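Local coordinates for protein snaclec rhodocytin subunit alpha (Agkistrodon rhodostoma, PDB 3BX4) that triggers platelet aggregation as part of a snake-venom toxin of C-type lectin fold that binds the platelet receptor CLEC1B (CLEC2), at residues A108-K111 with L112-F115. Numbering follows the deposited sequence.
Sequences ALEK and LTGF
Glu110 O, on strand 106-110, accepts hydrogen bonds from Phe115 N (2.9 Å) and Thr113 N (3.2 Å), which come from opposite faces of the carbonyl plane as the chain turns back on itself. A second turn bond, nearly straight at 168°, links Gly114 N to Lys111 O. Gly114 takes a positive phi of 78°, a conformation that glycine adopts easily for want of a CB.

Glu110 CG sits between its own backbone N and carbonyl carbon (chi1 78°), and the extended chain beyond it carries the carboxylate across to Thr113. There the threonine hydroxyl donates to OE1, with OG1 and OE1 3.0 Å apart, meeting the oxygen on its anti side. A water bridges the same OG1 to Glu110 N, so a small hydroxyl serves here as both donor and acceptor.

The Phe115 ring lies alongside Lys111, whose CA stands over one face, 3.8 Å from the centroid in a CH-pi contact, while Leu109 CB meets the ring edge in its plane, 3.9 Å from Phe115 CD2. Lysine suits this place because its aliphatic CB touches the rim at CZ while its amine reaches a weak hydrogen bond with Ala65 O.

The turn leads from strand 106-110 toward its antiparallel partner 118-121. Leu109 and Phe115, buried and apolar, match their neighbours Ile58 of helix 48-59 and Val70 and Ile72 of strand 69-76 within the C-type lectin fold.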
loop_
_atom_site.group_PDB
_atom_site.type_symbol
_atom_site.label_atom_id
_atom_site.label_comp_id
_atom_site.label_asym_id
_atom_site.label_seq_id
_atom_site.Cartn_x
_atom_site.Cartn_y
_atom_site.Cartn_z
ATOM N N ALA C 108 9.510 -10.805 5.827
ATOM C CA ALA C 108 10.744 -11.270 5.201
ATOM C C ALA C 108 11.373 -12.386 6.040
ATOM O O ALA C 108 11.063 -12.491 7.262
ATOM C CB ALA C 108 11.707 -10.047 5.128
ATOM N N LEU C 109 12.290 -13.131 5.412
ATOM C CA LEU C 109 13.178 -14.047 6.109
ATOM C C LEU C 109 14.477 -13.282 6.290
ATOM O O LEU C 109 14.785 -12.431 5.458
ATOM C CB LEU C 109 13.406 -15.331 5.307
ATOM C CG LEU C 109 12.069 -16.112 5.147
ATOM C CD1 LEU C 109 12.227 -17.248 4.157
ATOM C CD2 LEU C 109 11.576 -16.567 6.557
ATOM N N GLU C 110 15.196 -13.567 7.354
ATOM C CA GLU C 110 16.404 -12.766 7.573
ATOM C C GLU C 110 17.660 -13.608 7.795
ATOM O O GLU C 110 17.594 -14.669 8.413
ATOM C CB GLU C 110 16.135 -11.802 8.729
ATOM C CG GLU C 110 16.232 -12.463 9.985
ATOM C CD GLU C 110 16.195 -11.557 11.220
ATOM O OE1 GLU C 110 15.721 -12.094 12.244
ATOM O OE2 GLU C 110 16.604 -10.376 11.195
ATOM N N LYS C 111 18.793 -13.168 7.227
ATOM C CA LYS C 111 20.035 -13.917 7.343
ATOM C C LYS C 111 20.443 -14.171 8.790
ATOM O O LYS C 111 20.974 -15.260 9.106
ATOM C CB LYS C 111 21.130 -13.128 6.614
ATOM C CG LYS C 111 22.467 -13.846 6.438
ATOM C CD LYS C 111 23.495 -12.874 5.861
ATOM C CE LYS C 111 24.759 -13.606 5.399
ATOM N NZ LYS C 111 25.863 -12.604 5.219
ATOM N N LEU C 112 20.176 -13.198 9.654
ATOM C CA LEU C 112 20.616 -13.251 11.047
ATOM C C LEU C 112 20.072 -14.496 11.730
ATOM O O LEU C 112 20.737 -15.094 12.586
ATOM C CB LEU C 112 20.122 -12.001 11.785
ATOM C CG LEU C 112 20.448 -11.865 13.276
ATOM C CD1 LEU C 112 21.945 -12.028 13.510
ATOM C CD2 LEU C 112 19.956 -10.491 13.712
ATOM N N THR C 113 18.856 -14.888 11.376
ATOM C CA THR C 113 18.273 -16.047 12.004
ATOM C C THR C 113 18.078 -17.207 11.027
ATOM O O THR C 113 17.133 -17.982 11.162
ATOM C CB THR C 113 16.955 -15.689 12.672
ATOM O OG1 THR C 113 16.117 -15.004 11.729
ATOM C CG2 THR C 113 17.193 -14.755 13.860
ATOM N N GLY C 114 18.961 -17.340 10.052
ATOM C CA GLY C 114 19.037 -18.534 9.255
ATOM C C GLY C 114 17.959 -18.623 8.199
ATOM O O GLY C 114 17.730 -19.700 7.673
ATOM N N PHE C 115 17.308 -17.491 7.894
ATOM C CA PHE C 115 16.173 -17.447 6.938
ATOM C C PHE C 115 15.039 -18.415 7.314
ATOM O O PHE C 115 14.455 -19.124 6.475
ATOM C CB PHE C 115 16.581 -17.692 5.489
ATOM C CG PHE C 115 17.600 -16.705 4.964
ATOM C CD1 PHE C 115 18.907 -17.137 4.748
ATOM C CD2 PHE C 115 17.241 -15.396 4.692
ATOM C CE1 PHE C 115 19.862 -16.264 4.278
ATOM C CE2 PHE C 115 18.222 -14.489 4.192
ATOM C CZ PHE C 115 19.496 -14.958 4.004
HETATM O O HOH W 1 14.746 -15.532 9.361
#